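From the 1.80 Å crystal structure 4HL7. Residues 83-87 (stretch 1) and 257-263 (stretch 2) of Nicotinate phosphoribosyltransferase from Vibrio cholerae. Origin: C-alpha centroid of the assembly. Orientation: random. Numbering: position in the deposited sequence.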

# COMPACT_ATOMS: atom_id res chain seq x y z
N PRO A 83 -8.56 5.63 17.81
CA PRO A 83 -9.81 5.57 18.58
C PRO A 83 -11.00 4.93 17.85
O PRO A 83 -11.97 4.53 18.49
CB PRO A 83 -10.10 7.06 18.90
CG PRO A 83 -9.43 7.81 17.83
CD PRO A 83 -8.18 7.03 17.46
N HIS A 84 -10.91 4.82 16.53
CA HIS A 84 -11.96 4.13 15.77
C HIS A 84 -11.86 2.62 15.73
O HIS A 84 -12.76 1.96 15.24
CB HIS A 84 -12.18 4.78 14.38
CG HIS A 84 -12.71 6.18 14.52
ND1 HIS A 84 -13.93 6.43 15.04
CD2 HIS A 84 -12.08 7.41 14.37
CE1 HIS A 84 -14.09 7.77 15.17
NE2 HIS A 84 -12.96 8.36 14.76
N LEU A 85 -10.75 2.08 16.26
CA LEU A 85 -10.65 0.64 16.55
C LEU A 85 -11.51 0.24 17.78
O LEU A 85 -11.47 0.90 18.80
CB LEU A 85 -9.17 0.23 16.73
CG LEU A 85 -8.36 0.47 15.40
CD1 LEU A 85 -6.92 -0.00 15.64
CD2 LEU A 85 -8.96 -0.23 14.22
N LYS A 86 -12.29 -0.82 17.65
CA LYS A 86 -13.24 -1.19 18.70
C LYS A 86 -12.44 -1.86 19.85
O LYS A 86 -11.48 -2.60 19.60
CB LYS A 86 -14.30 -2.13 18.17
CG LYS A 86 -15.28 -1.51 17.16
CD LYS A 86 -16.08 -2.63 16.53
CE LYS A 86 -17.40 -2.16 15.88
NZ LYS A 86 -17.15 -1.12 14.86
N ALA A 87 -12.78 -1.52 21.10
CA ALA A 87 -12.16 -2.19 22.27
C ALA A 87 -12.19 -3.75 22.19
O ALA A 87 -11.22 -4.41 22.62
CB ALA A 87 -12.85 -1.72 23.55
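Stretch 2 (257-263) TAFDGML

Stretch 2 lies on stretch 1 as a largely irregular segment, with a weakly bonded helix, begun earlier in the chain, around T257 and A258 and loop or turn beyond. H84 and L85 belong to no regular helix or strand; K86 is at the N-cap position, right before a helix, so the packing is best described residue by residue. The nearest CA atoms are H84 CA and M262 CA, 5.4 Å apart. The two chains run in roughly opposite senses: A258 meets K86, and F259 to M262 all meet H84, with F259 and M262 also touching L85. Together the two segments bury 339 Å².

The T257 CA-to-CB bond points away and the residue makes no contact. A258 (phi/psi -79/-22) contributes its carbonyl: K86 NZ donates a hydrogen bond to A258 O at 2.8 Å, the one direct hydrogen bond assigned across the stretches. The K86 CA-to-CB bond runs sideways, but chi angles m, t, t, p bring the amine to this acceptor.

At F259 the backbone is extended (-143/151). Its ring presents its edge to stretch 1, with F259 CD1 3.5 Å from H84 O and F259 CE1 4.2 Å from L85 CD2. D260 turns back to -62/-46 and is tied to stretch 1 through water: water 2 donates to H84 O (2.7 Å) and accepts from D260 N (2.8 Å), while water 1 donates to D260 OD2 (3.0 Å) and weakly to P83 O (3.3 Å).

G261 then crosses one face of the H84 imidazole. G261 CA is 3.5 Å from the ring centroid, 22° off the normal, a CH-pi geometry; an ideal CB here would fall 2.6 Å from H84 CE1, a clash that the glycine avoids. M262, a selenomethionine, continues over that face, M262 N lying 3.3 Å from H84 CG. Its side chain starts sideways, yet its end comes nearer, placing M262 CE 3.8 Å from L85 CD2. The L263 CA-to-CB bond points sideways, the end of its side chain leads off from stretch 1, and it makes no contact.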

# COMPACT_ATOMS: atom_id res chain seq x y z
N THR A 257 -19.71 1.20 7.86
CA THR A 257 -20.44 0.53 8.98
C THR A 257 -19.52 -0.30 9.86
O THR A 257 -19.97 -0.84 10.88
CB THR A 257 -21.62 -0.29 8.47
OG1 THR A 257 -21.19 -1.16 7.46
CG2 THR A 257 -22.69 0.65 7.86
N ALA A 258 -18.26 -0.41 9.45
CA ALA A 258 -17.21 -1.11 10.24
C ALA A 258 -16.67 -0.25 11.38
O ALA A 258 -16.12 -0.79 12.32
CB ALA A 258 -16.08 -1.52 9.31
N PHE A 259 -16.81 1.07 11.28
CA PHE A 259 -16.17 2.03 12.24
C PHE A 259 -17.11 3.20 12.49
O PHE A 259 -17.84 3.59 11.56
CB PHE A 259 -14.89 2.64 11.66
CG PHE A 259 -13.89 1.63 11.07
CD1 PHE A 259 -12.88 1.07 11.87
CD2 PHE A 259 -13.88 1.33 9.69
CE1 PHE A 259 -11.94 0.17 11.29
CE2 PHE A 259 -12.94 0.47 9.11
CZ PHE A 259 -11.97 -0.14 9.93
N ASP A 260 -17.06 3.82 13.69
CA ASP A 260 -17.84 5.10 13.87
C ASP A 260 -17.39 6.24 12.94
O ASP A 260 -18.22 6.94 12.37
CB ASP A 260 -17.71 5.62 15.31
CG ASP A 260 -18.40 4.74 16.31
OD1 ASP A 260 -19.22 3.95 15.86
OD2 ASP A 260 -18.13 4.86 17.55
N GLY A 261 -16.07 6.44 12.85
CA GLY A 261 -15.53 7.64 12.22
C GLY A 261 -14.14 7.47 11.65
O GLY A 261 -13.45 8.47 11.48
N MSE A 262 -13.72 6.22 11.36
CA MSE A 262 -12.39 5.96 10.75
C MSE A 262 -12.23 6.81 9.50
O MSE A 262 -13.15 6.91 8.67
CB MSE A 262 -12.24 4.46 10.43
CG MSE A 262 -11.01 3.97 9.63
SE MSE A 262 -9.48 4.31 10.83
CE MSE A 262 -9.69 2.89 12.26
N LEU A 263 -11.03 7.39 9.32
CA LEU A 263 -10.68 7.99 8.00
C LEU A 263 -11.13 7.09 6.83
O LEU A 263 -10.92 5.87 6.80
CB LEU A 263 -9.20 8.31 7.92
CG LEU A 263 -8.66 8.98 6.64
CD1 LEU A 263 -9.15 10.43 6.61
CD2 LEU A 263 -7.14 8.90 6.66
O HOH W 1 -15.16 5.30 17.85
O HOH W 2 -15.34 2.55 15.54